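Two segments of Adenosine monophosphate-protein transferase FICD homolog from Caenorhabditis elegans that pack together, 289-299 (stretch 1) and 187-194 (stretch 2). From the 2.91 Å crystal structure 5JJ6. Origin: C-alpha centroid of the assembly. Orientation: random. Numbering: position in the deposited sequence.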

# COMPACT_ATOMS: atom_id res chain seq x y z
N ARG B 289 -14.88 -12.41 -4.12
CA ARG B 289 -14.50 -13.79 -4.38
C ARG B 289 -13.87 -14.36 -3.14
O ARG B 289 -13.98 -15.55 -2.84
CB ARG B 289 -13.58 -13.91 -5.60
CG ARG B 289 -14.26 -13.54 -6.89
CD ARG B 289 -13.44 -13.83 -8.13
NE ARG B 289 -12.31 -12.93 -8.31
CZ ARG B 289 -12.42 -11.67 -8.70
NH1 ARG B 289 -13.62 -11.16 -8.94
NH2 ARG B 289 -11.34 -10.92 -8.85
N LEU B 290 -13.18 -13.49 -2.41
CA LEU B 290 -12.53 -13.91 -1.18
C LEU B 290 -13.57 -14.34 -0.17
O LEU B 290 -13.47 -15.40 0.43
CB LEU B 290 -11.66 -12.79 -0.63
CG LEU B 290 -10.40 -13.21 0.12
CD1 LEU B 290 -9.52 -14.11 -0.73
CD2 LEU B 290 -9.67 -11.96 0.56
N LEU B 291 -14.60 -13.51 -0.02
CA LEU B 291 -15.70 -13.73 0.91
C LEU B 291 -16.43 -15.03 0.57
O LEU B 291 -16.73 -15.85 1.45
CB LEU B 291 -16.68 -12.56 0.85
CG LEU B 291 -17.87 -12.68 1.79
CD1 LEU B 291 -17.39 -13.04 3.18
CD2 LEU B 291 -18.66 -11.38 1.80
N LEU B 292 -16.70 -15.19 -0.73
CA LEU B 292 -17.24 -16.43 -1.25
C LEU B 292 -16.43 -17.59 -0.71
O LEU B 292 -16.97 -18.52 -0.06
CB LEU B 292 -17.20 -16.43 -2.78
CG LEU B 292 -17.85 -17.54 -3.62
CD1 LEU B 292 -17.94 -17.05 -5.03
CD2 LEU B 292 -17.08 -18.84 -3.59
N ASN B 293 -15.13 -17.51 -0.94
CA ASN B 293 -14.23 -18.58 -0.53
C ASN B 293 -14.20 -18.87 0.98
O ASN B 293 -14.19 -20.03 1.39
CB ASN B 293 -12.82 -18.28 -0.98
CG ASN B 293 -11.93 -19.43 -0.76
OD1 ASN B 293 -12.19 -20.53 -1.25
ND2 ASN B 293 -10.87 -19.22 0.03
N LEU B 294 -14.17 -17.81 1.78
CA LEU B 294 -14.24 -17.92 3.22
C LEU B 294 -15.47 -18.73 3.60
O LEU B 294 -15.36 -19.75 4.29
CB LEU B 294 -14.27 -16.54 3.86
CG LEU B 294 -14.68 -16.43 5.32
CD1 LEU B 294 -13.66 -17.11 6.18
CD2 LEU B 294 -14.81 -14.97 5.69
N ILE B 295 -16.64 -18.29 3.14
CA ILE B 295 -17.88 -19.02 3.40
C ILE B 295 -17.81 -20.50 2.98
O ILE B 295 -18.24 -21.38 3.72
CB ILE B 295 -19.05 -18.37 2.66
CG1 ILE B 295 -19.26 -16.96 3.17
CG2 ILE B 295 -20.31 -19.18 2.83
CD1 ILE B 295 -20.42 -16.31 2.53
N MET B 296 -17.24 -20.77 1.81
CA MET B 296 -17.15 -22.14 1.34
C MET B 296 -16.20 -23.00 2.18
O MET B 296 -16.43 -24.19 2.34
CB MET B 296 -16.66 -22.16 -0.10
CG MET B 296 -17.66 -21.64 -1.07
SD MET B 296 -18.86 -22.93 -1.26
CE MET B 296 -17.94 -24.13 -2.23
N MET B 297 -15.15 -22.39 2.73
CA MET B 297 -14.15 -23.12 3.51
C MET B 297 -14.65 -23.41 4.92
O MET B 297 -14.38 -24.48 5.47
CB MET B 297 -12.84 -22.33 3.57
CG MET B 297 -12.08 -22.26 2.23
SD MET B 297 -10.35 -21.71 2.37
CE MET B 297 -9.55 -23.20 2.99
N ARG B 298 -15.41 -22.48 5.50
CA ARG B 298 -15.96 -22.71 6.83
C ARG B 298 -17.02 -23.81 6.80
O ARG B 298 -17.49 -24.24 7.84
CB ARG B 298 -16.52 -21.42 7.41
CG ARG B 298 -15.50 -20.32 7.40
CD ARG B 298 -15.77 -19.25 8.44
NE ARG B 298 -17.18 -18.96 8.59
CZ ARG B 298 -17.74 -18.68 9.76
NH1 ARG B 298 -16.98 -18.66 10.85
NH2 ARG B 298 -19.05 -18.42 9.84
N SER B 299 -17.40 -24.23 5.60
CA SER B 299 -18.33 -25.33 5.44
C SER B 299 -17.60 -26.55 4.93
O SER B 299 -18.21 -27.46 4.36
CB SER B 299 -19.47 -24.96 4.51
OG SER B 299 -20.16 -23.84 5.01
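Stretch 2 187-194: FLNCSLLS

Two segments can pack together with no hydrogen bond between them, through the fit of their side chains alone, and the contact between residues 187-194 and 289-299 of this FICD homolog is a compact example of how a leucine knob settles into a hole on a neighbouring helix. Stretch 1 is helical through Leu-290, Leu-294 and Met-297, its backbone tied by regular bonds such as Leu-294 N to Leu-290 O at 2.8 Å and Met-297 N to Asn-293 O at 2.9 Å. Stretch 2 enters as the last part of a helix that began earlier in the chain, and it finishes as an irregular segment through Leu-193 and Ser-194. The two helices run in broadly the same direction, with 30° between their N-to-C directions and a signed crossing angle of -30°. Their axes come no closer than 10.9 Å, a wide separation that leaves side chains to span the gap.

The knob is Leu-188, which loses more area to the other stretch than any other residue here, 86 Å². Its CA-to-CB bond points toward stretch 1, and its side chain sits among Leu-290, Asn-293, Leu-294 and Met-297, residues spaced three and four apart and therefore gathered on one face of the helix. One methyl, Leu-188 CD1, lies 3.8 Å from Leu-290 CG and 3.9 Å from Leu-294 CB; the other, Leu-188 CD2, lies 4.0 Å from both Asn-293 ND2 and Met-297 SD. Leu-188 CD1 lies nearer Leu-290 and Leu-188 CD2 nearer Met-297, while Asn-293 ND2 is within 4.5 Å of both methyls. Even the backbone contributes to the lining of the hole, for Leu-290 O is 3.7 Å from Leu-188 CD1.

Leu-294 is the residue of stretch 1 most covered by its partner, at 63 Å². Its CA-to-CB bond points sideways, but the end of the side chain comes nearer, so that it serves both parts of stretch 2. While its CB rests against the knob, Leu-294 CD1 reaches past it to lie 3.7 Å from Leu-192 CB and also 3.7 Å from Leu-193 CD2. Across the stretches, Leu-294 CA and Leu-188 CA are 6.8 Å apart.

Leu-193, with 61 Å² covered, extends the apolar contact beyond the helical turn of stretch 2. Leu-193 CA lies 6.3 Å from Arg-298 CA. Leu-193 CD2 packs 3.5 Å from Arg-298 CG and also against Leu-294, and Leu-193 CD1 is 3.9 Å from Met-297 CE. That same methionine methyl approaches a polar atom, with Met-297 CE 3.4 Å from Asn-189 OD1, a close contact rather than a hydrogen bond. The aliphatic part of Arg-298 also takes part, with Arg-298 CD 3.6 Å from Leu-192 O, while its NH1 and NH2 are hydrogen-bonded elsewhere in the structure. In all, 380 Å² is buried, summed over both sides, by a fit that rests chiefly on leucine and methionine side chains.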

# COMPACT_ATOMS: atom_id res chain seq x y z
N PHE B 187 -4.31 -14.53 5.67
CA PHE B 187 -5.11 -14.01 6.78
C PHE B 187 -6.41 -14.78 6.92
O PHE B 187 -6.83 -15.14 8.03
CB PHE B 187 -5.40 -12.54 6.56
CG PHE B 187 -6.35 -11.98 7.54
CD1 PHE B 187 -5.98 -11.83 8.86
CD2 PHE B 187 -7.63 -11.61 7.15
CE1 PHE B 187 -6.87 -11.30 9.80
CE2 PHE B 187 -8.53 -11.09 8.07
CZ PHE B 187 -8.14 -10.93 9.40
N LEU B 188 -7.04 -15.01 5.78
CA LEU B 188 -8.27 -15.78 5.73
C LEU B 188 -8.05 -17.14 6.37
O LEU B 188 -8.82 -17.56 7.23
CB LEU B 188 -8.74 -15.92 4.28
CG LEU B 188 -10.09 -16.55 3.98
CD1 LEU B 188 -10.64 -15.89 2.74
CD2 LEU B 188 -9.96 -18.03 3.76
N ASN B 189 -6.97 -17.81 6.00
CA ASN B 189 -6.75 -19.17 6.51
C ASN B 189 -6.31 -19.23 7.98
O ASN B 189 -6.66 -20.16 8.70
CB ASN B 189 -5.72 -19.90 5.65
CG ASN B 189 -6.33 -20.43 4.37
OD1 ASN B 189 -7.45 -20.93 4.37
ND2 ASN B 189 -5.60 -20.33 3.27
N CYS B 190 -5.54 -18.25 8.43
CA CYS B 190 -4.98 -18.33 9.76
C CYS B 190 -5.67 -17.46 10.80
O CYS B 190 -5.20 -17.36 11.94
CB CYS B 190 -3.48 -18.02 9.70
SG CYS B 190 -2.58 -19.29 8.75
N SER B 191 -6.78 -16.83 10.45
CA SER B 191 -7.52 -16.07 11.47
C SER B 191 -9.01 -16.34 11.39
O SER B 191 -9.67 -16.51 12.42
CB SER B 191 -7.25 -14.57 11.34
OG SER B 191 -5.90 -14.28 11.70
N LEU B 192 -9.52 -16.38 10.17
CA LEU B 192 -10.95 -16.41 9.96
C LEU B 192 -11.49 -17.84 9.93
O LEU B 192 -12.70 -18.04 9.85
CB LEU B 192 -11.29 -15.68 8.66
CG LEU B 192 -10.87 -14.20 8.66
CD1 LEU B 192 -11.34 -13.51 7.39
CD2 LEU B 192 -11.34 -13.44 9.89
N LEU B 193 -10.61 -18.84 9.98
CA LEU B 193 -11.05 -20.24 9.96
C LEU B 193 -10.87 -20.96 11.31
O LEU B 193 -11.30 -22.10 11.47
CB LEU B 193 -10.30 -21.02 8.88
CG LEU B 193 -10.60 -20.60 7.44
CD1 LEU B 193 -10.28 -21.74 6.49
CD2 LEU B 193 -12.04 -20.18 7.32
N SER B 194 -10.22 -20.29 12.26
CA SER B 194 -10.13 -20.79 13.63
C SER B 194 -11.53 -20.89 14.21
O SER B 194 -12.24 -19.88 14.25
CB SER B 194 -9.25 -19.88 14.47